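Local coordinates for sensor protein DivL (Caulobacter crescentus, PDB 4Q20) that phosphorylates the cell-cycle regulator CtrA as a membrane-bound sensor kinase and is required for cell division and growth, at residues 80-84 / 129-133; 136-142 / 175-181; 183-187 / 253-257; 204-208 / 237-241. All coordinates share one frame; numbering follows the deposited sequence.

The four contacts follow the chain from the helical phospho-acceptor region into the GHKL ATPase fold. Interaction 1 joins helix 73-103 to helix 116-133 and comes first; interaction 2, its centre about 18 Å away, follows it in the chain, and the two are tied by a probable hydrogen bond from Val136 N to Ala131 O (2.7 Å). Interactions 2, 3 and 4 all reach the mixed sheet. Interaction 2 lies on its outermost strand 137-141, and interaction 4 on the outermost strand at the other side, 236-241. Interaction 3, about 36 Å from interaction 1 between centres, closes a chain loop enclosing interaction 4. Together they trace the ATPase sheet and its connection to the dimeric helical part.

Interaction 1. Residues 80-84 / 129-133; sequences AAVRA and KDAQL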
loop_
_atom_site.group_PDB
_atom_site.type_symbol
_atom_site.label_atom_id
_atom_site.label_comp_id
_atom_site.label_asym_id
_atom_site.label_seq_id
_atom_site.Cartn_x
_atom_site.Cartn_y
_atom_site.Cartn_z
ATOM N N ALA A 80 -0.730 5.656 -18.668
ATOM C CA ALA A 80 -1.467 6.676 -17.946
ATOM C C ALA A 80 -2.369 6.050 -16.884
ATOM O O ALA A 80 -2.443 6.560 -15.765
ATOM C CB ALA A 80 -2.282 7.498 -18.922
ATOM N N ALA A 81 -2.993 4.906 -17.202
ATOM C CA ALA A 81 -3.859 4.216 -16.242
ATOM C C ALA A 81 -3.013 3.616 -15.124
ATOM O O ALA A 81 -3.382 3.777 -13.966
ATOM C CB ALA A 81 -4.720 3.181 -16.925
ATOM N N VAL A 82 -1.833 3.075 -15.440
ATOM C CA VAL A 82 -0.866 2.567 -14.451
ATOM C C VAL A 82 -0.387 3.709 -13.519
ATOM O O VAL A 82 -0.419 3.558 -12.304
ATOM C CB VAL A 82 0.367 1.862 -15.113
ATOM C CG1 VAL A 82 1.457 1.553 -14.086
ATOM C CG2 VAL A 82 -0.037 0.610 -15.853
ATOM N N ARG A 83 0.066 4.816 -14.093
ATOM C CA ARG A 83 0.547 5.987 -13.353
ATOM C C ARG A 83 -0.560 6.577 -12.433
ATOM O O ARG A 83 -0.267 6.857 -11.274
ATOM C CB ARG A 83 1.094 7.052 -14.332
ATOM C CG ARG A 83 1.830 8.220 -13.668
ATOM C CD ARG A 83 1.778 9.526 -14.471
ATOM N NE ARG A 83 0.533 9.669 -15.234
ATOM C CZ ARG A 83 -0.615 10.134 -14.745
ATOM N NH1 ARG A 83 -0.688 10.556 -13.485
ATOM N NH2 ARG A 83 -1.704 10.161 -15.508
ATOM N N ALA A 84 -1.807 6.735 -12.924
ATOM C CA ALA A 84 -2.934 7.252 -12.128
ATOM C C ALA A 84 -3.280 6.317 -10.959
ATOM O O ALA A 84 -3.471 6.788 -9.845
ATOM C CB ALA A 84 -4.158 7.464 -13.007
ATOM N N LYS A 129 -2.600 16.218 -15.973
ATOM C CA LYS A 129 -2.456 14.929 -16.656
ATOM C C LYS A 129 -3.632 13.975 -16.360
ATOM O O LYS A 129 -4.177 13.388 -17.298
ATOM C CB LYS A 129 -1.121 14.248 -16.303
ATOM C CG LYS A 129 0.046 14.670 -17.184
ATOM C CD LYS A 129 1.267 13.797 -16.928
ATOM C CE LYS A 129 2.505 14.268 -17.653
ATOM N NZ LYS A 129 3.655 13.330 -17.471
ATOM N N ASP A 130 -4.032 13.833 -15.073
ATOM C CA ASP A 130 -5.148 12.970 -14.648
ATOM C C ASP A 130 -6.523 13.509 -15.153
ATOM O O ASP A 130 -7.483 12.743 -15.285
ATOM C CB ASP A 130 -5.153 12.802 -13.112
ATOM C CG ASP A 130 -3.925 12.087 -12.522
ATOM O OD1 ASP A 130 -3.409 11.138 -13.171
ATOM O OD2 ASP A 130 -3.516 12.436 -11.388
ATOM N N ALA A 131 -6.597 14.821 -15.452
ATOM C CA ALA A 131 -7.784 15.491 -15.968
ATOM C C ALA A 131 -7.961 15.188 -17.455
ATOM O O ALA A 131 -9.078 14.930 -17.908
ATOM C CB ALA A 131 -7.673 16.993 -15.746
ATOM N N GLN A 132 -6.855 15.205 -18.212
ATOM C CA GLN A 132 -6.862 14.939 -19.643
ATOM C C GLN A 132 -7.139 13.456 -19.896
ATOM O O GLN A 132 -7.795 13.111 -20.879
ATOM C CB GLN A 132 -5.544 15.395 -20.268
ATOM C CG GLN A 132 -5.404 16.924 -20.299
ATOM C CD GLN A 132 -4.099 17.400 -20.896
ATOM O OE1 GLN A 132 -4.074 18.049 -21.951
ATOM N NE2 GLN A 132 -2.984 17.116 -20.226
ATOM N N LEU A 133 -6.693 12.592 -18.977
ATOM C CA LEU A 133 -6.913 11.139 -18.988
ATOM C C LEU A 133 -8.416 10.820 -18.814
ATOM O O LEU A 133 -8.925 9.876 -19.420
ATOM C CB LEU A 133 -6.069 10.488 -17.866
ATOM C CG LEU A 133 -6.194 8.970 -17.615
ATOM C CD1 LEU A 133 -5.762 8.145 -18.832
ATOM C CD2 LEU A 133 -5.410 8.560 -16.384
#
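Arg83, which is buried, and Asp130 form the tightly bonded part of this contact. Arg83 grips a single carboxylate oxygen with both terminal nitrogens: NH1 reaches Asp130 OD1 at 2.8 Å and NH2 reaches the same OD1 at 3.1 Å. OD1 lies in the guanidinium plane, while both donors come from one face of the carboxylate, NH1 on the syn side and NH2 on the anti side. A bend in the arginine chain (chi3 32°) turns the group to its partner. Ala84 CB also lies 3.8 Å from Asp130 OD1. Asp130 OD2 sits near Glu165 OE2, a closeness of like charges that Arg83, and Arg91 through a long, weak ion pair with OD2, probably help to offset.

On the solvent side, exposed Leu133 splits its two methyls over helix 80-84, CD1 at 3.5 Å from Ala80 CB and CD2 at 3.8 Å from Ala84 CB. Facing the second subunit, Lys129 lays its CB over one guanidinium face, and its extended chain runs alongside Arg83 to NZ, which forms a salt bridge with Glu66 of that subunit; Arg83 NE uses the same glutamate. With the axes 10.7 Å apart at 130°, the backbones do not pack closely, and Arg83, Asp130 and Leu133 span the distance. The arrangement is that of a histidine kinase interface between the second helix of the dimerising hairpin and the first helix of the ATPase fold.

Interaction 2. Residues 136-142 / 175-181; sequences VTLAVEC and GRVTLSA
Val136 to Cys142 run beside Gly175 to Ala181 as a parallel strand pair at the margin of the mixed sheet in the GHKL ATPase alpha/beta sandwich, with helix 153-170 in the chain between them. Five backbone hydrogen bonds, from Thr137 N to Gly175 O through to Glu141 N to Leu179 O, hold the register, and the strand directions differ by only 18°.

The side chains separate into two faces. Leu138, Val140, Val177 and Leu179 point to the helices, where Val164 of helix 153-170 meets both leucines and Ala127 of helix 116-133 also touches Leu138. Leu138 and Val177 run alongside each other in the same direction. One methyl of Leu138, CD2, serves two neighbours: it is 3.8 Å from Val177 CG1 and 3.7 Å from Leu179 CD1. At the start of the pair, Val136 has CG1 anti to its backbone nitrogen (chi1 179°), which brings that methyl to 3.8 Å from Val177 CG2.

Thr137, Ala139, Glu141, Arg176, Thr178 and Ser180 occupy the other face. Arg176 leaves the backbone extended and then bends at chi3 (-134°), turning its guanidinium toward strand 137-141, so that NE comes to 3.8 Å from Ala139 CB while Thr137 CG2 stands over one face near the rim. Glu141, extended beyond CG, passes Thr178 at a slant, with OE2 3.6 Å from Thr178 CG2.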
loop_
_atom_site.group_PDB
_atom_site.type_symbol
_atom_site.label_atom_id
_atom_site.label_comp_id
_atom_site.label_asym_id
_atom_site.label_seq_id
_atom_site.Cartn_x
_atom_site.Cartn_y
_atom_site.Cartn_z
ATOM N N VAL A 136 -11.551 15.692 -18.818
ATOM C CA VAL A 136 -12.098 16.796 -18.014
ATOM C C VAL A 136 -11.211 18.055 -18.186
ATOM O O VAL A 136 -10.008 17.944 -18.435
ATOM C CB VAL A 136 -12.245 16.369 -16.507
ATOM C CG1 VAL A 136 -12.780 17.500 -15.636
ATOM C CG2 VAL A 136 -13.132 15.134 -16.359
ATOM N N THR A 137 -11.833 19.239 -18.075
ATOM C CA THR A 137 -11.200 20.554 -18.168
ATOM C C THR A 137 -10.994 21.110 -16.764
ATOM O O THR A 137 -11.966 21.266 -16.026
ATOM C CB THR A 137 -12.075 21.523 -19.026
ATOM O OG1 THR A 137 -12.406 20.908 -20.277
ATOM C CG2 THR A 137 -11.400 22.875 -19.278
ATOM N N LEU A 138 -9.739 21.414 -16.407
ATOM C CA LEU A 138 -9.376 22.042 -15.139
ATOM C C LEU A 138 -9.264 23.537 -15.324
ATOM O O LEU A 138 -8.410 23.996 -16.078
ATOM C CB LEU A 138 -8.052 21.505 -14.591
ATOM C CG LEU A 138 -8.086 20.299 -13.675
ATOM C CD1 LEU A 138 -6.683 19.796 -13.428
ATOM C CD2 LEU A 138 -8.757 20.620 -12.343
ATOM N N ALA A 139 -10.096 24.297 -14.625
ATOM C CA ALA A 139 -10.085 25.753 -14.704
ATOM C C ALA A 139 -9.686 26.396 -13.375
ATOM O O ALA A 139 -9.938 25.818 -12.313
ATOM C CB ALA A 139 -11.457 26.259 -15.133
ATOM N N VAL A 140 -9.075 27.607 -13.454
ATOM C CA VAL A 140 -8.665 28.457 -12.329
ATOM C C VAL A 140 -9.321 29.833 -12.496
ATOM O O VAL A 140 -9.107 30.495 -13.512
ATOM C CB VAL A 140 -7.129 28.569 -12.170
ATOM C CG1 VAL A 140 -6.752 29.615 -11.122
ATOM C CG2 VAL A 140 -6.513 27.222 -11.820
ATOM N N GLU A 141 -10.108 30.263 -11.499
ATOM C CA GLU A 141 -10.781 31.558 -11.510
ATOM C C GLU A 141 -10.455 32.304 -10.210
ATOM O O GLU A 141 -11.252 32.327 -9.270
ATOM C CB GLU A 141 -12.300 31.389 -11.729
ATOM C CG GLU A 141 -12.681 31.157 -13.185
ATOM C CD GLU A 141 -13.984 30.420 -13.450
ATOM O OE1 GLU A 141 -14.967 30.645 -12.705
ATOM O OE2 GLU A 141 -14.029 29.643 -14.432
ATOM N N CYS A 142 -9.256 32.884 -10.158
ATOM C CA CYS A 142 -8.754 33.645 -9.016
ATOM C C CYS A 142 -8.298 35.029 -9.474
ATOM O O CYS A 142 -7.515 35.142 -10.432
ATOM C CB CYS A 142 -7.623 32.890 -8.325
ATOM S SG CYS A 142 -6.753 33.845 -7.056
ATOM N N GLY A 175 -16.796 17.093 -18.928
ATOM C CA GLY A 175 -17.092 17.929 -17.770
ATOM C C GLY A 175 -16.007 18.928 -17.422
ATOM O O GLY A 175 -14.967 18.992 -18.085
ATOM N N ARG A 176 -16.254 19.717 -16.366
ATOM C CA ARG A 176 -15.344 20.753 -15.880
ATOM C C ARG A 176 -15.199 20.719 -14.357
ATOM O O ARG A 176 -16.177 20.509 -13.628
ATOM C CB ARG A 176 -15.836 22.143 -16.321
ATOM C CG ARG A 176 -14.926 23.311 -15.942
ATOM C CD ARG A 176 -15.583 24.638 -16.285
ATOM N NE ARG A 176 -14.659 25.551 -16.961
ATOM C CZ ARG A 176 -14.437 25.575 -18.274
ATOM N NH1 ARG A 176 -15.050 24.709 -19.076
ATOM N NH2 ARG A 176 -13.575 26.438 -18.790
ATOM N N VAL A 177 -13.965 20.967 -13.895
ATOM C CA VAL A 177 -13.567 21.088 -12.491
ATOM C C VAL A 177 -12.936 22.481 -12.348
ATOM O O VAL A 177 -11.972 22.799 -13.045
ATOM C CB VAL A 177 -12.641 19.933 -12.009
ATOM C CG1 VAL A 177 -12.093 20.205 -10.614
ATOM C CG2 VAL A 177 -13.372 18.592 -12.042
ATOM N N THR A 178 -13.505 23.318 -11.478
ATOM C CA THR A 178 -13.025 24.683 -11.301
ATOM C C THR A 178 -12.433 24.902 -9.919
ATOM O O THR A 178 -13.041 24.520 -8.922
ATOM C CB THR A 178 -14.173 25.702 -11.558
ATOM O OG1 THR A 178 -15.031 25.223 -12.607
ATOM C CG2 THR A 178 -13.649 27.115 -11.873
ATOM N N LEU A 179 -11.265 25.554 -9.881
ATOM C CA LEU A 179 -10.524 25.967 -8.688
ATOM C C LEU A 179 -10.635 27.462 -8.557
ATOM O O LEU A 179 -10.056 28.176 -9.377
ATOM C CB LEU A 179 -9.033 25.587 -8.808
ATOM C CG LEU A 179 -8.622 24.151 -8.608
ATOM C CD1 LEU A 179 -8.500 23.432 -9.949
ATOM C CD2 LEU A 179 -7.269 24.105 -7.968
ATOM N N SER A 180 -11.364 27.953 -7.565
ATOM C CA SER A 180 -11.516 29.402 -7.385
ATOM C C SER A 180 -11.165 29.845 -5.953
ATOM O O SER A 180 -11.120 29.027 -5.030
ATOM C CB SER A 180 -12.935 29.853 -7.744
ATOM O OG SER A 180 -13.925 29.112 -7.049
ATOM N N ALA A 181 -10.916 31.148 -5.787
ATOM C CA ALA A 181 -10.617 31.771 -4.507
ATOM C C ALA A 181 -11.291 33.122 -4.424
ATOM O O ALA A 181 -11.476 33.782 -5.450
ATOM C CB ALA A 181 -9.129 31.916 -4.331
#

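Interaction 3. Residues 183-187 / 253-257; sequences RALGE and LPETQ
Gly186 and Glu187 meet Pro254 and Glu255 where two antiparallel strands of the sheet run out. Segment 183-187 is the tight turn of the hairpin between strands 176-183 and 187-194: Ala184 N bonds to Glu187 O at 3.1 Å, and Leu185 and Gly186 both have positive phi, much as in a type I' turn. Glu187 and Pro254 form an antiparallel non-hydrogen-bonded pair with their CA atoms 4.1 Å apart. Just beyond it, Glu255 N donates to Gly186 O at 3.3 Å; the N-H points almost straight at the oxygen, but it arrives above the carbonyl plane.

Among the side chains, the Arg183 to Glu255 salt bridge dominates. Arg183 NH1 reaches Glu255 OE2 at 2.8 Å in a bent bond (145° at the hydrogen), with the oxygen in the guanidinium plane but approached on its anti side and at a tilt out of the carboxylate plane. Glu255 keeps an extended chain, which runs over the turn and leaves OE1 3.4 Å from Gly186 CA. Glu187 brings CB to 3.4 Å from Leu253 O, while its carboxylate is held by His252.

Arg183 NE bonds to Val146 O and NH2 is also hydrogen-bonded, so several bonds limit the group's rotation. The chemistry is therefore a surface clasp: one ion pair and one backbone hydrogen bond hold the end of strand 247-254, at Pro254 and Glu255, against the hairpin turn.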
loop_
_atom_site.group_PDB
_atom_site.type_symbol
_atom_site.label_atom_id
_atom_site.label_comp_id
_atom_site.label_asym_id
_atom_site.label_seq_id
_atom_site.Cartn_x
_atom_site.Cartn_y
_atom_site.Cartn_z
ATOM N N ARG A 183 -11.699 36.629 -1.503
ATOM C CA ARG A 183 -11.487 37.340 -0.247
ATOM C C ARG A 183 -12.741 38.163 0.029
ATOM O O ARG A 183 -12.961 39.182 -0.627
ATOM C CB ARG A 183 -10.229 38.235 -0.307
ATOM C CG ARG A 183 -9.917 38.906 1.027
ATOM C CD ARG A 183 -8.650 39.750 1.005
ATOM N NE ARG A 183 -7.433 38.935 0.981
ATOM C CZ ARG A 183 -6.855 38.394 2.053
ATOM N NH1 ARG A 183 -7.384 38.561 3.261
ATOM N NH2 ARG A 183 -5.756 37.668 1.922
ATOM N N ALA A 184 -13.593 37.697 0.945
ATOM C CA ALA A 184 -14.839 38.388 1.297
ATOM C C ALA A 184 -15.291 37.997 2.691
ATOM O O ALA A 184 -15.111 36.853 3.098
ATOM C CB ALA A 184 -15.936 38.054 0.284
ATOM N N LEU A 185 -15.889 38.952 3.407
ATOM C CA LEU A 185 -16.486 38.844 4.750
ATOM C C LEU A 185 -15.480 38.390 5.811
ATOM O O LEU A 185 -15.791 37.510 6.615
ATOM C CB LEU A 185 -17.724 37.899 4.767
ATOM C CG LEU A 185 -18.785 38.087 3.683
ATOM C CD1 LEU A 185 -19.564 36.803 3.452
ATOM C CD2 LEU A 185 -19.670 39.266 3.982
ATOM N N GLY A 186 -14.306 39.014 5.811
ATOM C CA GLY A 186 -13.220 38.751 6.756
ATOM C C GLY A 186 -12.623 37.364 6.701
ATOM O O GLY A 186 -12.186 36.838 7.728
ATOM N N GLU A 187 -12.576 36.774 5.503
ATOM C CA GLU A 187 -12.018 35.437 5.274
ATOM C C GLU A 187 -11.601 35.248 3.810
ATOM O O GLU A 187 -11.978 36.034 2.932
ATOM C CB GLU A 187 -13.041 34.331 5.664
ATOM C CG GLU A 187 -14.310 34.315 4.817
ATOM C CD GLU A 187 -15.061 33.010 4.621
ATOM O OE1 GLU A 187 -14.747 32.019 5.312
ATOM O OE2 GLU A 187 -15.984 32.981 3.779
ATOM N N LEU A 253 -11.172 29.992 5.288
ATOM C CA LEU A 253 -9.964 30.334 6.048
ATOM C C LEU A 253 -10.077 31.751 6.572
ATOM O O LEU A 253 -10.128 32.668 5.755
ATOM C CB LEU A 253 -8.706 30.168 5.180
ATOM C CG LEU A 253 -8.427 28.763 4.639
ATOM C CD1 LEU A 253 -7.387 28.810 3.540
ATOM C CD2 LEU A 253 -8.018 27.801 5.754
ATOM N N PRO A 254 -10.211 31.964 7.900
ATOM C CA PRO A 254 -10.372 33.338 8.404
ATOM C C PRO A 254 -9.080 34.166 8.318
ATOM O O PRO A 254 -7.979 33.615 8.348
ATOM C CB PRO A 254 -10.816 33.141 9.862
ATOM C CG PRO A 254 -10.202 31.841 10.255
ATOM C CD PRO A 254 -10.232 30.983 9.003
ATOM N N GLU A 255 -9.240 35.499 8.215
ATOM C CA GLU A 255 -8.164 36.488 8.173
ATOM C C GLU A 255 -7.558 36.650 9.563
ATOM O O GLU A 255 -8.281 36.609 10.566
ATOM C CB GLU A 255 -8.682 37.862 7.678
ATOM C CG GLU A 255 -9.114 37.952 6.218
ATOM C CD GLU A 255 -9.662 39.304 5.796
ATOM O OE1 GLU A 255 -10.136 40.065 6.672
ATOM O OE2 GLU A 255 -9.601 39.613 4.583
ATOM N N THR A 256 -6.239 36.869 9.620
ATOM C CA THR A 256 -5.507 37.055 10.865
ATOM C C THR A 256 -5.102 38.534 10.925
ATOM O O THR A 256 -4.113 38.925 10.293
ATOM C CB THR A 256 -4.345 36.048 10.920
ATOM O OG1 THR A 256 -4.827 34.755 10.506
ATOM C CG2 THR A 256 -3.714 35.961 12.306
ATOM N N GLN A 257 -5.908 39.368 11.627
ATOM C CA GLN A 257 -5.661 40.813 11.742
ATOM C C GLN A 257 -4.420 41.102 12.607
ATOM O O GLN A 257 -4.218 40.480 13.647
ATOM C CB GLN A 257 -6.896 41.546 12.303
ATOM C CG GLN A 257 -6.867 43.066 12.078
ATOM C CD GLN A 257 -8.021 43.798 12.724
ATOM O OE1 GLN A 257 -9.194 43.590 12.388
ATOM N NE2 GLN A 257 -7.710 44.721 13.629
#

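Interaction 4. Residues 204-208 / 237-241; sequences QAHIF and VALES
Phe208 packs against Val237, and its neighbour Ile207 against Leu239, in the GHKL ATPase fold, where segment 204-208 reaches into the region of the F box of histidine kinases and 237-241 belongs to the outermost strand 236-241. No hydrogen bond crosses between the two.

The aromatic contact is a CH-pi interaction: Val237 CG2 sits over the centre of the Phe208 ring, 3.6 Å from the centroid and only 14° off the normal. Ile207 CG2 lies over the opposite face, toward the rim, so the ring is sandwiched between two methyls. Its edge is turned to the strand backbone at Ala238 and Leu239.

The one polar bond of note leads outside the pair, from the Ser241 hydroxyl to Val199 N.

Van der Waals packing is centred on Leu239. With CG anti to the backbone N (chi1 167°), its chain crosses both Ile207 and Gln204 at about a right angle, and Val199 and Phe249 also touch it. Farther along the strand, Ser241 CB rests 4.0 Å from Gln204 CD. The meeting point of the aliphatic groups is one methyl, Leu239 CD2, which lies 3.7 Å from Ile207 CG2 and 3.8 Å from Gln204 CG.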
loop_
_atom_site.group_PDB
_atom_site.type_symbol
_atom_site.label_atom_id
_atom_site.label_comp_id
_atom_site.label_asym_id
_atom_site.label_seq_id
_atom_site.Cartn_x
_atom_site.Cartn_y
_atom_site.Cartn_z
ATOM N N GLN A 204 -24.301 13.218 2.090
ATOM C CA GLN A 204 -23.903 14.626 2.237
ATOM C C GLN A 204 -23.512 15.025 3.683
ATOM O O GLN A 204 -22.572 15.813 3.868
ATOM C CB GLN A 204 -24.997 15.549 1.710
ATOM C CG GLN A 204 -24.774 15.932 0.249
ATOM C CD GLN A 204 -25.840 16.851 -0.321
ATOM O OE1 GLN A 204 -26.644 16.449 -1.172
ATOM N NE2 GLN A 204 -25.840 18.120 0.083
ATOM N N ALA A 205 -24.185 14.449 4.688
ATOM C CA ALA A 205 -23.938 14.726 6.113
ATOM C C ALA A 205 -22.655 14.053 6.630
ATOM O O ALA A 205 -22.080 14.511 7.624
ATOM C CB ALA A 205 -25.126 14.275 6.953
ATOM N N HIS A 206 -22.230 12.959 5.971
ATOM C CA HIS A 206 -21.070 12.152 6.348
ATOM C C HIS A 206 -19.927 12.271 5.334
ATOM O O HIS A 206 -19.021 11.438 5.333
ATOM C CB HIS A 206 -21.507 10.676 6.460
ATOM C CG HIS A 206 -22.678 10.462 7.371
ATOM N ND1 HIS A 206 -22.545 10.523 8.750
ATOM C CD2 HIS A 206 -23.972 10.203 7.071
ATOM C CE1 HIS A 206 -23.754 10.302 9.238
ATOM N NE2 HIS A 206 -24.647 10.109 8.268
ATOM N N ILE A 207 -19.955 13.298 4.483
ATOM C CA ILE A 207 -18.984 13.423 3.401
ATOM C C ILE A 207 -17.529 13.536 3.916
ATOM O O ILE A 207 -16.642 12.983 3.269
ATOM C CB ILE A 207 -19.373 14.553 2.388
ATOM C CG1 ILE A 207 -18.628 14.422 1.038
ATOM C CG2 ILE A 207 -19.261 15.950 2.967
ATOM C CD1 ILE A 207 -19.019 13.191 0.160
ATOM N N PHE A 208 -17.306 14.150 5.102
ATOM C CA PHE A 208 -15.979 14.354 5.692
ATOM C C PHE A 208 -15.621 13.276 6.743
ATOM O O PHE A 208 -14.641 13.435 7.479
ATOM C CB PHE A 208 -15.868 15.770 6.289
ATOM C CG PHE A 208 -16.078 16.870 5.268
ATOM C CD1 PHE A 208 -15.123 17.124 4.280
ATOM C CD2 PHE A 208 -17.239 17.643 5.282
ATOM C CE1 PHE A 208 -15.334 18.127 3.321
ATOM C CE2 PHE A 208 -17.424 18.671 4.353
ATOM C CZ PHE A 208 -16.482 18.886 3.364
ATOM N N VAL A 237 -14.776 23.539 6.622
ATOM C CA VAL A 237 -15.056 23.105 5.247
ATOM C C VAL A 237 -16.535 22.884 5.083
ATOM O O VAL A 237 -17.233 22.623 6.044
ATOM C CB VAL A 237 -14.248 21.849 4.792
ATOM C CG1 VAL A 237 -12.788 22.170 4.673
ATOM C CG2 VAL A 237 -14.439 20.672 5.737
ATOM N N ALA A 238 -17.009 22.994 3.861
ATOM C CA ALA A 238 -18.418 22.817 3.532
ATOM C C ALA A 238 -18.574 22.153 2.164
ATOM O O ALA A 238 -17.671 22.216 1.331
ATOM C CB ALA A 238 -19.128 24.158 3.551
ATOM N N LEU A 239 -19.708 21.468 1.979
ATOM C CA LEU A 239 -20.108 20.841 0.735
ATOM C C LEU A 239 -21.474 21.378 0.310
ATOM O O LEU A 239 -22.436 21.312 1.072
ATOM C CB LEU A 239 -20.137 19.299 0.823
ATOM C CG LEU A 239 -20.855 18.575 -0.344
ATOM C CD1 LEU A 239 -20.116 18.772 -1.700
ATOM C CD2 LEU A 239 -21.138 17.112 -0.015
ATOM N N GLU A 240 -21.531 21.918 -0.912
ATOM C CA GLU A 240 -22.757 22.378 -1.560
ATOM C C GLU A 240 -22.993 21.444 -2.723
ATOM O O GLU A 240 -22.177 21.408 -3.646
ATOM C CB GLU A 240 -22.674 23.846 -1.997
ATOM C CG GLU A 240 -24.053 24.496 -2.057
ATOM C CD GLU A 240 -24.145 25.829 -2.778
ATOM O OE1 GLU A 240 -23.569 25.959 -3.885
ATOM O OE2 GLU A 240 -24.848 26.728 -2.261
ATOM N N SER A 241 -24.043 20.609 -2.636
ATOM C CA SER A 241 -24.292 19.626 -3.681
ATOM C C SER A 241 -25.756 19.411 -3.989
ATOM O O SER A 241 -26.629 19.602 -3.148
ATOM C CB SER A 241 -23.670 18.281 -3.319
ATOM O OG SER A 241 -23.798 17.365 -4.395
#